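Local atomic coordinates of N-acetylglucosamine 2-epimerase (Xylella fastidiosa, PDB entry 3GT5), a protein that probably catalyses the isomerisation of a sugar, such as epimerisation at C2 of an N-acylglucosamine. Residues V200-I205 with K255-L260; D214-E219 with Y294-D299. All blocks are in the same frame, centred on the assembly; numbering follows the deposited sequence.

Contact 1 (V200-I205 with K255-L260); sequences VLADRI and KLLLIL
Ala202 touches Leu257 and Leu260 through its single methyl, which is the whole of its side chain. Its CB lies 3.7 Å from CD2 of Leu257 and 3.6 Å from CD1 of Leu260. Those two leucine methyls are 4.3 Å from each other, Leu257 CD2 to Leu260 CD1, so Ala202 rests against an adjacent pair supplied by residues three apart on helix 247-263. Each leucine uses one branch: Leu257 CD1 stands 6.0 Å from Ala202 CB, and Leu260 CD2 is also well back. Leu257 starts off to one side of helix 192-211 and reaches it with its end. Its CD1 continues the extended chain (chi2 177°), which leaves CD2 as the branch turned to Ala202. Leu260 heads toward the partner helix from its first bond, and it is the extended branch, CD1, that arrives.

Ala202 and Leu257 are also the closest CA pair between the two segments, with Ala202 CA 7.1 Å from Leu257 CA, a closeness consistent with a side chain of one methyl at that position. Around this point Leu257 and Leu260 both lean on Leu269 of helix 269-284, Leu257 rests on Val272 of the same helix as well, and Leu260 also meets Leu183 of helix 172-189, so the two leucines are packed from further directions. The charged side chains of Asp203 and Arg204, joined in a salt bridge, do not reach segment 255-260.

All three touching residues are buried and all the atoms that meet are methyl carbons. The attraction here is therefore dispersive and hydrophobic; with no directional bond among the meeting atoms, its geometry probably rests on the fit of the methyls.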
loop_
_atom_site.group_PDB
_atom_site.type_symbol
_atom_site.label_atom_id
_atom_site.label_comp_id
_atom_site.label_asym_id
_atom_site.label_seq_id
_atom_site.Cartn_x
_atom_site.Cartn_y
_atom_site.Cartn_z
ATOM N N VAL A 200 4.258 -14.931 -9.643
ATOM C CA VAL A 200 4.515 -14.529 -11.054
ATOM C C VAL A 200 4.771 -12.994 -11.129
ATOM O O VAL A 200 5.772 -12.554 -11.716
ATOM C CB VAL A 200 3.377 -14.903 -12.020
ATOM C CG1 VAL A 200 3.612 -14.266 -13.442
ATOM C CG2 VAL A 200 3.210 -16.437 -12.145
ATOM N N LEU A 201 3.907 -12.226 -10.496
ATOM C CA LEU A 201 4.027 -10.746 -10.483
ATOM C C LEU A 201 5.352 -10.337 -9.851
ATOM O O LEU A 201 6.079 -9.483 -10.399
ATOM C CB LEU A 201 2.876 -10.105 -9.714
ATOM C CG LEU A 201 1.449 -10.246 -10.233
ATOM C CD1 LEU A 201 0.419 -9.631 -9.229
ATOM C CD2 LEU A 201 1.270 -9.645 -11.652
ATOM N N ALA A 202 5.678 -10.914 -8.684
ATOM C CA ALA A 202 6.996 -10.639 -8.062
ATOM C C ALA A 202 8.202 -10.973 -8.950
ATOM O O ALA A 202 9.137 -10.205 -9.065
ATOM C CB ALA A 202 7.132 -11.344 -6.693
ATOM N N ASP A 203 8.157 -12.116 -9.613
ATOM C CA ASP A 203 9.235 -12.514 -10.485
ATOM C C ASP A 203 9.394 -11.529 -11.653
ATOM O O ASP A 203 10.510 -11.027 -11.930
ATOM C CB ASP A 203 8.954 -13.893 -11.014
ATOM C CG ASP A 203 9.936 -14.283 -12.116
ATOM O OD1 ASP A 203 11.141 -14.214 -11.883
ATOM O OD2 ASP A 203 9.474 -14.551 -13.265
ATOM N N ARG A 204 8.285 -11.214 -12.295
ATOM C CA ARG A 204 8.322 -10.336 -13.481
ATOM C C ARG A 204 8.812 -8.939 -13.099
ATOM O O ARG A 204 9.652 -8.352 -13.797
ATOM C CB ARG A 204 6.964 -10.253 -14.157
ATOM C CG ARG A 204 6.476 -11.540 -14.786
ATOM C CD ARG A 204 7.426 -12.136 -15.801
ATOM N NE ARG A 204 6.746 -13.295 -16.408
ATOM C CZ ARG A 204 6.737 -14.516 -15.880
ATOM N NH1 ARG A 204 7.423 -14.762 -14.778
ATOM N NH2 ARG A 204 6.058 -15.511 -16.468
ATOM N N ILE A 205 8.301 -8.397 -12.012
ATOM C CA ILE A 205 8.736 -7.029 -11.611
ATOM C C ILE A 205 10.165 -7.011 -10.999
ATOM O O ILE A 205 11.028 -6.197 -11.402
ATOM C CB ILE A 205 7.739 -6.387 -10.629
ATOM C CG1 ILE A 205 6.345 -6.216 -11.249
ATOM C CG2 ILE A 205 8.273 -5.001 -10.105
ATOM C CD1 ILE A 205 6.225 -5.248 -12.503
ATOM N N LYS A 255 9.584 -6.408 1.364
ATOM C CA LYS A 255 8.589 -6.950 2.293
ATOM C C LYS A 255 7.706 -8.011 1.625
ATOM O O LYS A 255 7.491 -9.109 2.174
ATOM C CB LYS A 255 7.747 -5.810 2.848
ATOM C CG LYS A 255 6.710 -6.207 3.922
ATOM C CD LYS A 255 5.576 -5.193 4.082
ATOM C CE LYS A 255 4.638 -5.197 2.912
ATOM N NZ LYS A 255 3.780 -4.049 2.957
ATOM N N LEU A 256 7.180 -7.691 0.450
ATOM C CA LEU A 256 6.334 -8.652 -0.256
ATOM C C LEU A 256 7.083 -9.938 -0.606
ATOM O O LEU A 256 6.512 -11.046 -0.508
ATOM C CB LEU A 256 5.737 -8.028 -1.516
ATOM C CG LEU A 256 4.769 -6.878 -1.313
ATOM C CD1 LEU A 256 4.406 -6.364 -2.717
ATOM C CD2 LEU A 256 3.466 -7.229 -0.465
ATOM N N LEU A 257 8.354 -9.834 -1.004
ATOM C CA LEU A 257 9.168 -11.026 -1.297
ATOM C C LEU A 257 9.384 -11.868 -0.033
ATOM O O LEU A 257 9.443 -13.118 -0.104
ATOM C CB LEU A 257 10.536 -10.623 -1.857
ATOM C CG LEU A 257 10.520 -9.920 -3.194
ATOM C CD1 LEU A 257 11.957 -9.491 -3.619
ATOM C CD2 LEU A 257 9.901 -10.801 -4.293
ATOM N N LEU A 258 9.531 -11.215 1.120
ATOM C CA LEU A 258 9.700 -11.949 2.384
ATOM C C LEU A 258 8.366 -12.577 2.877
ATOM O O LEU A 258 8.384 -13.609 3.549
ATOM C CB LEU A 258 10.322 -11.076 3.485
ATOM C CG LEU A 258 11.857 -11.078 3.525
ATOM C CD1 LEU A 258 12.478 -12.383 4.130
ATOM C CD2 LEU A 258 12.444 -10.824 2.186
ATOM N N ILE A 259 7.252 -11.994 2.521
ATOM C CA ILE A 259 5.941 -12.628 2.795
ATOM C C ILE A 259 5.797 -13.840 1.850
ATOM O O ILE A 259 5.389 -14.907 2.281
ATOM C CB ILE A 259 4.785 -11.657 2.625
ATOM C CG1 ILE A 259 4.882 -10.534 3.676
ATOM C CG2 ILE A 259 3.425 -12.411 2.772
ATOM C CD1 ILE A 259 3.916 -9.390 3.475
ATOM N N LEU A 260 6.200 -13.696 0.594
ATOM C CA LEU A 260 6.170 -14.843 -0.319
ATOM C C LEU A 260 7.035 -15.985 0.191
ATOM O O LEU A 260 6.652 -17.156 0.079
ATOM C CB LEU A 260 6.605 -14.451 -1.714
ATOM C CG LEU A 260 5.525 -13.750 -2.531
ATOM C CD1 LEU A 260 6.169 -12.896 -3.633
ATOM C CD2 LEU A 260 4.534 -14.772 -3.151
#

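Contact 2 (D214-E219 with Y294-D299); sequences DGLVWE and YGFAPD
Edge strand 295-296 of a three-stranded antiparallel sheet, with the turn that follows it, meets the loop after helix 192-211 through two apolar pairs: Leu216 with Phe296, and Trp218 with Pro298. Leu216 CD1 comes to the ring edge of Phe296, in the ring plane, 3.5 Å from CZ and 3.7 Å from CE1 of that ring. The two side chains cross at about a right angle. Phe296 CG sits between its backbone N and carbonyl carbon (chi1 59°), a turn that carries the ring end to Leu216 although the first bond leaves to one side.

In the second pair, Trp218 brings the six-membered part of its indole to the proline, with CZ3 3.8 Å from Pro298 CG. The other end of the indole is fixed by a hydrogen bond from NE1 to Asp228 O, and the rings of Trp243 and Phe245 meet it edge-to-face. Pro298 also touches Trp229.

Just before Phe296, Tyr294 and Gly295 both face Asp304 in strand 302-308. This is a classic beta bulge, and the contact thus joins a bulged edge hairpin to the loop carrying Trp218, as in the (alpha/alpha)6 barrel of this family, where loops joining the helices pack at the barrel's end.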
loop_
_atom_site.group_PDB
_atom_site.type_symbol
_atom_site.label_atom_id
_atom_site.label_comp_id
_atom_site.label_asym_id
_atom_site.label_seq_id
_atom_site.Cartn_x
_atom_site.Cartn_y
_atom_site.Cartn_z
ATOM N N ASP A 214 19.014 -1.406 -13.913
ATOM C CA ASP A 214 20.198 -1.569 -13.114
ATOM C C ASP A 214 19.921 -2.133 -11.735
ATOM O O ASP A 214 20.605 -1.813 -10.771
ATOM C CB ASP A 214 21.003 -0.258 -13.066
ATOM C CG ASP A 214 22.494 -0.514 -12.842
ATOM O OD1 ASP A 214 22.985 -1.543 -13.366
ATOM O OD2 ASP A 214 23.153 0.284 -12.128
ATOM N N GLY A 215 18.923 -3.004 -11.661
ATOM C CA GLY A 215 18.656 -3.768 -10.457
ATOM C C GLY A 215 17.665 -3.185 -9.472
ATOM O O GLY A 215 17.454 -3.774 -8.384
ATOM N N LEU A 216 17.073 -2.036 -9.796
ATOM C CA LEU A 216 15.978 -1.466 -9.008
ATOM C C LEU A 216 14.735 -1.406 -9.873
ATOM O O LEU A 216 14.828 -1.499 -11.095
ATOM C CB LEU A 216 16.320 -0.073 -8.484
ATOM C CG LEU A 216 17.445 0.016 -7.449
ATOM C CD1 LEU A 216 17.580 1.492 -7.038
ATOM C CD2 LEU A 216 17.176 -0.850 -6.223
ATOM N N VAL A 217 13.568 -1.283 -9.246
ATOM C CA VAL A 217 12.299 -1.271 -9.949
ATOM C C VAL A 217 11.893 0.170 -10.297
ATOM O O VAL A 217 11.588 0.979 -9.421
ATOM C CB VAL A 217 11.177 -1.957 -9.122
ATOM C CG1 VAL A 217 9.834 -1.922 -9.848
ATOM C CG2 VAL A 217 11.590 -3.406 -8.726
ATOM N N TRP A 218 11.907 0.479 -11.580
ATOM C CA TRP A 218 11.399 1.741 -12.104
ATOM C C TRP A 218 9.875 1.673 -12.205
ATOM O O TRP A 218 9.304 0.570 -12.312
ATOM C CB TRP A 218 12.039 1.980 -13.487
ATOM C CG TRP A 218 11.737 3.290 -14.099
ATOM C CD1 TRP A 218 10.869 3.525 -15.129
ATOM C CD2 TRP A 218 12.311 4.571 -13.761
ATOM N NE1 TRP A 218 10.847 4.861 -15.435
ATOM C CE2 TRP A 218 11.720 5.527 -14.625
ATOM C CE3 TRP A 218 13.266 5.003 -12.814
ATOM C CZ2 TRP A 218 12.026 6.896 -14.561
ATOM C CZ3 TRP A 218 13.593 6.363 -12.758
ATOM C CH2 TRP A 218 12.986 7.287 -13.634
ATOM N N GLU A 219 9.185 2.809 -12.144
ATOM C CA GLU A 219 7.732 2.820 -12.067
ATOM C C GLU A 219 7.021 2.642 -13.392
ATOM O O GLU A 219 5.966 2.002 -13.448
ATOM C CB GLU A 219 7.217 4.121 -11.474
ATOM C CG GLU A 219 7.650 4.400 -10.052
ATOM C CD GLU A 219 7.070 3.445 -9.039
ATOM O OE1 GLU A 219 5.874 3.075 -9.132
ATOM O OE2 GLU A 219 7.836 3.016 -8.135
ATOM N N TYR A 294 12.086 10.813 -0.750
ATOM C CA TYR A 294 11.002 10.270 -1.585
ATOM C C TYR A 294 11.493 9.620 -2.888
ATOM O O TYR A 294 10.953 8.583 -3.298
ATOM C CB TYR A 294 10.030 11.357 -1.938
ATOM C CG TYR A 294 8.712 10.927 -2.522
ATOM C CD1 TYR A 294 7.930 9.933 -1.925
ATOM C CD2 TYR A 294 8.193 11.588 -3.621
ATOM C CE1 TYR A 294 6.669 9.615 -2.434
ATOM C CE2 TYR A 294 6.961 11.254 -4.158
ATOM C CZ TYR A 294 6.208 10.268 -3.559
ATOM O OH TYR A 294 4.965 10.003 -4.079
ATOM N N GLY A 295 12.491 10.230 -3.531
ATOM C CA GLY A 295 12.836 9.852 -4.905
ATOM C C GLY A 295 14.273 10.146 -5.271
ATOM O O GLY A 295 14.873 11.106 -4.764
ATOM N N PHE A 296 14.849 9.285 -6.093
ATOM C CA PHE A 296 16.162 9.546 -6.674
ATOM C C PHE A 296 16.161 9.207 -8.156
ATOM O O PHE A 296 15.415 8.334 -8.630
ATOM C CB PHE A 296 17.324 8.885 -5.897
ATOM C CG PHE A 296 17.241 7.393 -5.782
ATOM C CD1 PHE A 296 17.788 6.576 -6.738
ATOM C CD2 PHE A 296 16.667 6.818 -4.662
ATOM C CE1 PHE A 296 17.773 5.187 -6.589
ATOM C CE2 PHE A 296 16.593 5.426 -4.527
ATOM C CZ PHE A 296 17.132 4.615 -5.480
ATOM N N ALA A 297 16.946 9.979 -8.901
ATOM C CA ALA A 297 17.056 9.801 -10.358
ATOM C C ALA A 297 17.936 8.599 -10.675
ATOM O O ALA A 297 18.616 8.049 -9.799
ATOM C CB ALA A 297 17.649 11.106 -10.994
ATOM N N PRO A 298 17.978 8.184 -11.958
ATOM C CA PRO A 298 18.863 7.068 -12.346
ATOM C C PRO A 298 20.386 7.264 -12.173
ATOM O O PRO A 298 21.121 6.302 -12.215
ATOM C CB PRO A 298 18.492 6.833 -13.815
ATOM C CG PRO A 298 17.099 7.342 -13.912
ATOM C CD PRO A 298 17.028 8.549 -13.018
ATOM N N ASP A 299 20.845 8.496 -11.931
ATOM C CA ASP A 299 22.255 8.758 -11.619
ATOM C C ASP A 299 22.527 8.676 -10.111
ATOM O O ASP A 299 23.659 8.931 -9.689
ATOM C CB ASP A 299 22.677 10.150 -12.174
ATOM C CG ASP A 299 22.012 11.325 -11.439
ATOM O OD1 ASP A 299 20.875 11.145 -10.916
ATOM O OD2 ASP A 299 22.610 12.429 -11.383
#

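How the contacts relate
Contact 1 is helix against helix, centred about 14 Å from the middle of the chain, with every touching residue buried. Contact 2 is loop against edge strand, about 19 Å out, and one of its four touching residues, Pro298, is exposed. Both are apolar, but methyls alone meet in the first, whereas rings take part in both pairs of the second. Helix 192-211 runs on into loop 214-219, and helix 269-284 touches side chains of both contacts. Although the contact centres lie about 18 Å apart, segments 200-205 and 214-219 pack against each other, Ile205 CG2 3.5 Å from Val217 CG1. The segments of the two contacts alternate along the chain.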